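Sulfatase (PDB 6USS) probably hydrolyses sulfate esters as a calcium-dependent arylsulfatase of the gut bacterium Bacteroides fragilis. Local coordinates at residues M40-G45 / S86-T91; N186-A191 / A258-H263; S346-A351 / N429-D434. The protein carries 1 engineered substitution. All coordinates share one frame; numbering follows the deposited sequence.

The three contacts follow one another along the chain around the calcium site. Contact 1 lies near the middle of the molecule and holds the calcium ion; contacts 2 and 3 each have their centres about 12 Å from its centre, and about 22 Å from each other. Contacts 1 and 2 both reach the mixed sheet, where strand 35-41 runs parallel to strand 253-258. Contact 3 brings in the small antiparallel sheet formed by strands 422-427 to 460-464, through the loop after its first strand. Contact 1 supplies metal ligands, Lys348 of contact 3 bridges to Asp43, and His263 of segment 258-263 packs on Asp42 and Asp43.

Contact 1: M40-G45 / S86-T91; sequences MVDDMG and SICSPT. Engineered in segment 86-91: Cys88 (natural residue Ser). With CA (calcium ion), chain C.
Asp42, Asp43 and Cys88 meet at a calcium ion, at the calcium site characteristic of sulfatases, which share the alkaline phosphatase fold. The two segments share no hydrogen bond; what joins them is the metal. Met40 and Val41 are the last residues of strand 35-41, a central strand of the mixed sheet, with Val41 packed on Met295 of helix 283-308. The chain then leaves the strand, and two consecutive carboxylates come to the ion as monodentate ligands. Asp42 has its CG swung anti to the backbone N (chi1 -164°), and its OD1 lies 2.3 Å from the calcium ion. That same oxygen is held by Arg92, while OD2 makes a salt bridge to Lys165, so the carboxylate is fixed at both oxygens. Asp43 is turned differently, with CG beside its own N and anti to the carbonyl carbon (chi1 -65°). Its OD1 also stands 2.3 Å from the calcium ion, and OD2 turns to Lys348. Together with the left-handed backbone of Asp43, the difference in torsion brings both carboxylates to one ion. Asp322 and Asn323 complete the set of protein ligands. From segment 86-91 comes Cys88, an engineered residue in place of the natural serine, which is predicted to mature to 3-oxoalanine. It begins helix 88-97, right after the N-cap residue Ile87, and belongs to the sulfatase signature that runs on through Pro90 to Arg92. Cys88 SG is modelled 2.1 Å from the calcium ion, short for a calcium-sulfur bond, so the exact length is doubtful. With the sulfur as modelled, Asp43 OD1 lies 3.7 Å from Cys88 SG, and Asp42 OD1 approaches it to 3.5 Å.

Contact 2: N186-A191 / A258-H263; sequences NIAGHA and AHYAIH
Tyr260 reaches across to Ala188 with its phenol. The tyrosine CG lies beside its own backbone N and anti to the carbonyl carbon (chi1 -77°), which sends the ring out from the loop after strand 253-258. Its OH donates to Ala188 O at 2.7 Å. The donor is tilted from the carbonyl plane, and the acceptor lies at the edge of the phenol ring. One bridging water adds a second bond: it donates to Tyr260 OH and accepts from His190 N, so the hydroxyl both gives and receives. His190 CG sits between its backbone N and carbonyl carbon (chi1 63°); the imidazole, at about a right angle to the tyrosine, thereby brings its CD2 edge to 3.5 Å from Tyr260 OH. At the phenol's edge, close to its plane, Ala188 CB packs against Tyr260 CE2 at 4.3 Å. The turn that presents Ala188 O is an Asx motif: Asn186 OD1 accepts from Gly189 N at 2.9 Å, while Asn186 ND2 donates back to Gly189 O with an N-H...O angle of 167°. One amide thus grips both polar groups of the glycine. The Tyr260 side chain is about 6 Å from that of the calcium ligand Asp42, so the bond ties down a loop beside the metal site. Strand 159-164 runs between strands 185-187 and 253-258, whose following loops meet here, with Leu235 of helix 231-247 packing on both Ala188 and Tyr260.

Contact 3: S346-A351 / N429-D434; sequences SGKGSA and NHWGND
The indole of Trp431 has Gly349 CA over one face, a CH-pi contact in which a type II beta turn, Gly347 to Ser350, presents Gly349 to an aromatic ring. Gly349 CA sits 4.3 Å from the centroid of the six-membered ring of Trp431, 23° off the normal and displaced toward the rim. On that same side, over the five-membered ring, the CD1 methyl of Ile87 packs close to Trp431 NE1. On the opposite side of the plane, outside the ring outline, the tryptophan's own loop folds back and Asn433 CB lies 4.1 Å from Trp431 CE3. Lys348 O meets the benzo end obliquely, 3.3 Å from Trp431 CZ3. The lysine chain then passes the far end of the indole at about a right angle, with Lys348 CG 4.0 Å from Trp431 CZ2. Its CG stands anti to the backbone N (chi1 177°) and the chain is extended beyond, so the aliphatic part slides past the ring and the ammonium arrives at Asp43 in the calcium site. Trp431 thus packs across a lysine that is salt-bridged to the calcium ligand Asp43. In fold terms, the tryptophan belongs to the loop after strand 422-427 of the small antiparallel sheet, whereas the turn follows strand 315-321 of the central sheet; the indole joins the two parts. Gly349, at the third position of the turn, has the positive phi (91°) characteristic of type II geometry. The turn is closed by Ser350 N donating to Gly347 O at 2.8 Å.

Contact 1: M40-G45 / S86-T91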
loop_
_atom_site.group_PDB
_atom_site.type_symbol
_atom_site.label_atom_id
_atom_site.label_comp_id
_atom_site.label_asym_id
_atom_site.label_seq_id
_atom_site.Cartn_x
_atom_site.Cartn_y
_atom_site.Cartn_z
ATOM N N MET A 40 14.707 -10.346 9.879
ATOM C CA MET A 40 14.013 -11.362 10.668
ATOM C C MET A 40 14.152 -12.711 9.976
ATOM O O MET A 40 13.693 -12.882 8.837
ATOM C CB MET A 40 12.531 -11.015 10.848
ATOM C CG MET A 40 11.754 -12.021 11.679
ATOM S SD MET A 40 12.086 -11.972 13.463
ATOM C CE MET A 40 11.612 -10.285 13.826
ATOM N N VAL A 41 14.762 -13.668 10.671
ATOM C CA VAL A 41 14.881 -15.035 10.181
ATOM C C VAL A 41 13.773 -15.870 10.800
ATOM O O VAL A 41 13.338 -15.624 11.929
ATOM C CB VAL A 41 16.268 -15.616 10.505
ATOM C CG1 VAL A 41 16.453 -16.937 9.814
ATOM C CG2 VAL A 41 17.346 -14.624 10.097
ATOM N N ASP A 42 13.301 -16.861 10.054
ATOM C CA ASP A 42 12.216 -17.729 10.499
ATOM C C ASP A 42 12.754 -19.015 11.130
ATOM O O ASP A 42 13.615 -19.683 10.551
ATOM C CB ASP A 42 11.305 -18.081 9.326
ATOM C CG ASP A 42 9.997 -18.640 9.781
ATOM O OD1 ASP A 42 9.588 -18.271 10.903
ATOM O OD2 ASP A 42 9.379 -19.437 9.038
ATOM N N ASP A 43 12.228 -19.369 12.306
ATOM C CA ASP A 43 12.538 -20.648 12.954
ATOM C C ASP A 43 14.037 -20.846 13.178
ATOM O O ASP A 43 14.524 -21.980 13.178
ATOM C CB ASP A 43 11.987 -21.839 12.152
ATOM C CG ASP A 43 10.467 -21.858 12.080
ATOM O OD1 ASP A 43 9.846 -21.072 12.828
ATOM O OD2 ASP A 43 9.906 -22.656 11.280
ATOM N N MET A 44 14.787 -19.763 13.366
ATOM C CA MET A 44 16.219 -19.853 13.617
ATOM C C MET A 44 16.482 -19.961 15.124
ATOM O O MET A 44 15.981 -19.148 15.907
ATOM C CB MET A 44 16.932 -18.639 13.015
ATOM C CG MET A 44 18.432 -18.566 13.291
ATOM S SD MET A 44 19.230 -17.053 12.708
ATOM C CE MET A 44 20.925 -17.321 13.244
ATOM N N GLY A 45 17.282 -20.973 15.535
ATOM C CA GLY A 45 17.554 -21.182 16.943
ATOM C C GLY A 45 18.685 -20.305 17.505
ATOM O O GLY A 45 19.505 -19.738 16.783
ATOM N N SER A 86 6.996 -19.049 20.921
ATOM C CA SER A 86 7.561 -20.284 20.392
ATOM C C SER A 86 7.039 -20.633 19.007
ATOM O O SER A 86 7.466 -21.645 18.444
ATOM C CB SER A 86 7.313 -21.447 21.357
ATOM O OG SER A 86 5.941 -21.710 21.527
ATOM N N ILE A 87 6.164 -19.803 18.433
ATOM C CA ILE A 87 5.486 -20.081 17.170
ATOM C C ILE A 87 5.388 -18.780 16.382
ATOM O O ILE A 87 5.223 -17.702 16.961
ATOM C CB ILE A 87 4.089 -20.701 17.433
ATOM C CG1 ILE A 87 4.242 -22.144 17.898
ATOM C CG2 ILE A 87 3.183 -20.619 16.218
ATOM C CD1 ILE A 87 4.896 -23.043 16.880
ATOM N N CYS A 88 5.470 -18.896 15.043
ATOM C CA CYS A 88 5.579 -17.724 14.163
ATOM C C CYS A 88 4.485 -16.686 14.419
ATOM O O CYS A 88 4.759 -15.484 14.495
ATOM C CB CYS A 88 5.516 -18.141 12.694
ATOM S SG CYS A 88 6.590 -19.513 12.206
ATOM N N SER A 89 3.231 -17.123 14.531
ATOM C CA SER A 89 2.134 -16.159 14.493
ATOM C C SER A 89 2.093 -15.270 15.733
ATOM O O SER A 89 2.009 -14.040 15.572
ATOM C CB SER A 89 0.809 -16.891 14.252
ATOM O OG SER A 89 0.675 -17.256 12.893
ATOM N N PRO A 90 2.134 -15.789 16.973
ATOM C CA PRO A 90 2.147 -14.859 18.116
ATOM C C PRO A 90 3.332 -13.920 18.107
ATOM O O PRO A 90 3.183 -12.752 18.486
ATOM C CB PRO A 90 2.159 -15.789 19.338
ATOM C CG PRO A 90 2.649 -17.086 18.829
ATOM C CD PRO A 90 2.071 -17.187 17.436
ATOM N N THR A 91 4.504 -14.388 17.673
ATOM C CA THR A 91 5.674 -13.516 17.664
ATOM C C THR A 91 5.511 -12.382 16.659
ATOM O O THR A 91 5.712 -11.206 16.992
ATOM C CB THR A 91 6.931 -14.323 17.363
ATOM O OG1 THR A 91 7.180 -15.219 18.453
ATOM C CG2 THR A 91 8.132 -13.402 17.180
HETATM CA CA CA C . 8.611 -19.154 12.785
#

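Contact 2: N186-A191 / A258-H263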
loop_
_atom_site.group_PDB
_atom_site.type_symbol
_atom_site.label_atom_id
_atom_site.label_comp_id
_atom_site.label_asym_id
_atom_site.label_seq_id
_atom_site.Cartn_x
_atom_site.Cartn_y
_atom_site.Cartn_z
ATOM N N ASN A 186 5.655 -4.226 -1.221
ATOM C CA ASN A 186 5.506 -5.621 -0.799
ATOM C C ASN A 186 6.241 -6.532 -1.773
ATOM O O ASN A 186 5.917 -6.554 -2.965
ATOM C CB ASN A 186 4.027 -6.034 -0.715
ATOM C CG ASN A 186 3.848 -7.516 -0.366
ATOM O OD1 ASN A 186 4.787 -8.174 0.086
ATOM N ND2 ASN A 186 2.635 -8.036 -0.554
ATOM N N ILE A 187 7.206 -7.296 -1.264
ATOM C CA ILE A 187 7.844 -8.371 -2.012
ATOM C C ILE A 187 7.500 -9.684 -1.310
ATOM O O ILE A 187 7.950 -9.934 -0.178
ATOM C CB ILE A 187 9.365 -8.190 -2.116
ATOM C CG1 ILE A 187 9.716 -6.901 -2.872
ATOM C CG2 ILE A 187 10.005 -9.403 -2.778
ATOM C CD1 ILE A 187 11.153 -6.401 -2.594
ATOM N N ALA A 188 6.690 -10.513 -1.974
ATOM C CA ALA A 188 6.430 -11.913 -1.618
ATOM C C ALA A 188 5.617 -12.090 -0.333
ATOM O O ALA A 188 5.529 -13.217 0.190
ATOM C CB ALA A 188 7.740 -12.705 -1.507
ATOM N N GLY A 189 5.017 -11.028 0.196
ATOM C CA GLY A 189 4.327 -11.110 1.470
ATOM C C GLY A 189 2.863 -11.447 1.283
ATOM O O GLY A 189 2.150 -10.766 0.541
ATOM N N HIS A 190 2.416 -12.499 1.958
ATOM C CA HIS A 190 1.001 -12.847 1.925
ATOM C C HIS A 190 0.644 -13.497 3.258
ATOM O O HIS A 190 1.317 -13.274 4.270
ATOM C CB HIS A 190 0.697 -13.725 0.697
ATOM C CG HIS A 190 1.410 -15.043 0.694
ATOM N ND1 HIS A 190 0.743 -16.249 0.598
ATOM C CD2 HIS A 190 2.729 -15.347 0.763
ATOM C CE1 HIS A 190 1.620 -17.238 0.611
ATOM N NE2 HIS A 190 2.831 -16.718 0.711
ATOM N N ALA A 191 -0.427 -14.294 3.262
ATOM C CA ALA A 191 -0.883 -14.946 4.486
ATOM C C ALA A 191 -0.066 -16.174 4.839
ATOM O O ALA A 191 -0.127 -16.631 5.986
ATOM C CB ALA A 191 -2.351 -15.358 4.363
ATOM N N ALA A 258 12.182 -10.095 6.062
ATOM C CA ALA A 258 11.674 -11.242 6.816
ATOM C C ALA A 258 11.806 -12.504 5.964
ATOM O O ALA A 258 10.921 -12.818 5.172
ATOM C CB ALA A 258 10.226 -11.008 7.247
ATOM N N HIS A 259 12.902 -13.237 6.161
ATOM C CA HIS A 259 13.212 -14.402 5.339
ATOM C C HIS A 259 12.198 -15.523 5.534
ATOM O O HIS A 259 11.608 -15.686 6.610
ATOM C CB HIS A 259 14.613 -14.933 5.660
ATOM C CG HIS A 259 15.681 -14.249 4.886
ATOM N ND1 HIS A 259 15.942 -14.549 3.568
ATOM C CD2 HIS A 259 16.525 -13.245 5.219
ATOM C CE1 HIS A 259 16.908 -13.764 3.123
ATOM N NE2 HIS A 259 17.282 -12.967 4.108
ATOM N N TYR A 260 11.990 -16.298 4.466
ATOM C CA TYR A 260 11.295 -17.566 4.638
ATOM C C TYR A 260 12.223 -18.626 5.222
ATOM O O TYR A 260 11.760 -19.517 5.946
ATOM C CB TYR A 260 10.698 -18.038 3.310
ATOM C CG TYR A 260 9.446 -17.294 2.946
ATOM C CD1 TYR A 260 8.236 -17.628 3.525
ATOM C CD2 TYR A 260 9.474 -16.250 2.038
ATOM C CE1 TYR A 260 7.088 -16.942 3.216
ATOM C CE2 TYR A 260 8.329 -15.544 1.717
ATOM C CZ TYR A 260 7.126 -15.898 2.310
ATOM O OH TYR A 260 5.952 -15.232 1.999
ATOM N N ALA A 261 13.521 -18.550 4.911
ATOM C CA ALA A 261 14.522 -19.351 5.605
ATOM C C ALA A 261 14.478 -19.045 7.099
ATOM O O ALA A 261 14.305 -17.892 7.501
ATOM C CB ALA A 261 15.907 -19.048 5.035
ATOM N N ILE A 262 14.659 -20.066 7.938
ATOM C CA ILE A 262 15.106 -21.400 7.553
ATOM C C ILE A 262 14.010 -22.443 7.787
ATOM O O ILE A 262 14.261 -23.528 8.319
ATOM C CB ILE A 262 16.377 -21.754 8.329
ATOM C CG1 ILE A 262 16.135 -21.569 9.839
ATOM C CG2 ILE A 262 17.539 -20.896 7.835
ATOM C CD1 ILE A 262 17.360 -21.843 10.720
ATOM N N HIS A 263 12.793 -22.079 7.387
ATOM C CA HIS A 263 11.594 -22.884 7.571
ATOM C C HIS A 263 11.694 -24.186 6.779
ATOM O O HIS A 263 12.434 -24.289 5.799
ATOM C CB HIS A 263 10.369 -22.079 7.119
ATOM C CG HIS A 263 9.072 -22.567 7.683
ATOM N ND1 HIS A 263 8.317 -23.549 7.073
ATOM C CD2 HIS A 263 8.396 -22.215 8.803
ATOM C CE1 HIS A 263 7.235 -23.783 7.796
ATOM N NE2 HIS A 263 7.258 -22.984 8.850
HETATM O O HOH W 1 4.097 -14.103 3.629
#

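Contact 3: S346-A351 / N429-D434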
loop_
_atom_site.group_PDB
_atom_site.type_symbol
_atom_site.label_atom_id
_atom_site.label_comp_id
_atom_site.label_asym_id
_atom_site.label_seq_id
_atom_site.Cartn_x
_atom_site.Cartn_y
_atom_site.Cartn_z
ATOM N N SER A 346 14.927 -28.294 24.105
ATOM C CA SER A 346 13.851 -28.465 23.129
ATOM C C SER A 346 13.943 -27.325 22.091
ATOM O O SER A 346 15.041 -26.876 21.721
ATOM C CB SER A 346 12.521 -28.588 23.871
ATOM O OG SER A 346 11.422 -28.705 22.988
ATOM N N GLY A 347 12.806 -26.843 21.585
ATOM C CA GLY A 347 12.837 -25.884 20.504
ATOM C C GLY A 347 11.464 -25.398 20.112
ATOM O O GLY A 347 10.584 -25.268 20.969
ATOM N N LYS A 348 11.270 -25.166 18.813
ATOM C CA LYS A 348 10.036 -24.567 18.312
ATOM C C LYS A 348 8.814 -25.256 18.903
ATOM O O LYS A 348 8.744 -26.484 18.941
ATOM C CB LYS A 348 9.992 -24.635 16.784
ATOM C CG LYS A 348 8.688 -24.078 16.220
ATOM C CD LYS A 348 8.739 -23.950 14.738
ATOM C CE LYS A 348 7.504 -23.202 14.247
ATOM N NZ LYS A 348 7.554 -22.987 12.794
ATOM N N GLY A 349 7.861 -24.447 19.389
ATOM C CA GLY A 349 6.663 -24.947 20.022
ATOM C C GLY A 349 6.761 -25.133 21.524
ATOM O O GLY A 349 5.727 -25.302 22.179
ATOM N N SER A 350 7.973 -25.110 22.085
ATOM C CA SER A 350 8.201 -25.320 23.507
ATOM C C SER A 350 8.212 -24.003 24.262
ATOM O O SER A 350 8.676 -22.976 23.759
ATOM C CB SER A 350 9.526 -26.034 23.765
ATOM O OG SER A 350 9.597 -26.439 25.119
ATOM N N ALA A 351 7.720 -24.048 25.492
ATOM C CA ALA A 351 7.906 -22.916 26.383
ATOM C C ALA A 351 9.295 -22.906 27.009
ATOM O O ALA A 351 9.663 -21.908 27.643
ATOM C CB ALA A 351 6.824 -22.920 27.464
ATOM N N ASN A 429 -3.235 -23.666 23.273
ATOM C CA ASN A 429 -3.447 -24.213 21.943
ATOM C C ASN A 429 -2.841 -25.608 21.853
ATOM O O ASN A 429 -2.225 -26.106 22.798
ATOM C CB ASN A 429 -2.837 -23.299 20.882
ATOM C CG ASN A 429 -3.550 -21.990 20.783
ATOM O OD1 ASN A 429 -3.303 -21.075 21.578
ATOM N ND2 ASN A 429 -4.467 -21.888 19.821
ATOM N N HIS A 430 -2.999 -26.244 20.694
ATOM C CA HIS A 430 -2.431 -27.573 20.468
ATOM C C HIS A 430 -1.607 -27.536 19.181
ATOM O O HIS A 430 -2.163 -27.590 18.076
ATOM C CB HIS A 430 -3.522 -28.640 20.408
ATOM C CG HIS A 430 -3.048 -30.019 20.755
ATOM N ND1 HIS A 430 -3.850 -31.137 20.641
ATOM C CD2 HIS A 430 -1.855 -30.463 21.217
ATOM C CE1 HIS A 430 -3.172 -32.206 21.014
ATOM N NE2 HIS A 430 -1.961 -31.827 21.371
ATOM N N TRP A 431 -0.282 -27.439 19.334
ATOM C CA TRP A 431 0.628 -27.509 18.204
ATOM C C TRP A 431 0.705 -28.939 17.673
ATOM O O TRP A 431 0.186 -29.888 18.266
ATOM C CB TRP A 431 2.013 -27.014 18.599
ATOM C CG TRP A 431 2.864 -26.686 17.437
ATOM C CD1 TRP A 431 2.527 -25.904 16.370
ATOM C CD2 TRP A 431 4.216 -27.119 17.209
ATOM N NE1 TRP A 431 3.583 -25.826 15.486
ATOM C CE2 TRP A 431 4.630 -26.558 15.976
ATOM C CE3 TRP A 431 5.112 -27.927 17.924
ATOM C CZ2 TRP A 431 5.895 -26.781 15.442
ATOM C CZ3 TRP A 431 6.366 -28.151 17.395
ATOM C CH2 TRP A 431 6.752 -27.575 16.166
ATOM N N GLY A 432 1.372 -29.092 16.534
ATOM C CA GLY A 432 1.266 -30.341 15.805
ATOM C C GLY A 432 2.094 -31.477 16.356
ATOM O O GLY A 432 1.842 -32.630 15.994
ATOM N N ASN A 433 3.077 -31.183 17.214
ATOM C CA ASN A 433 4.017 -32.175 17.721
ATOM C C ASN A 433 4.040 -32.181 19.248
ATOM O O ASN A 433 3.688 -31.199 19.903
ATOM C CB ASN A 433 5.438 -31.905 17.201
ATOM C CG ASN A 433 5.533 -31.966 15.690
ATOM O OD1 ASN A 433 6.447 -31.392 15.089
ATOM N ND2 ASN A 433 4.590 -32.664 15.065
ATOM N N ASP A 434 4.480 -33.296 19.814
ATOM C CA ASP A 434 4.799 -33.378 21.231
ATOM C C ASP A 434 6.308 -33.263 21.462
ATOM O O ASP A 434 7.127 -33.568 20.586
ATOM C CB ASP A 434 4.291 -34.691 21.829
ATOM C CG ASP A 434 2.819 -34.883 21.640
ATOM O OD1 ASP A 434 2.017 -34.001 22.045
ATOM O OD2 ASP A 434 2.468 -35.939 21.082
#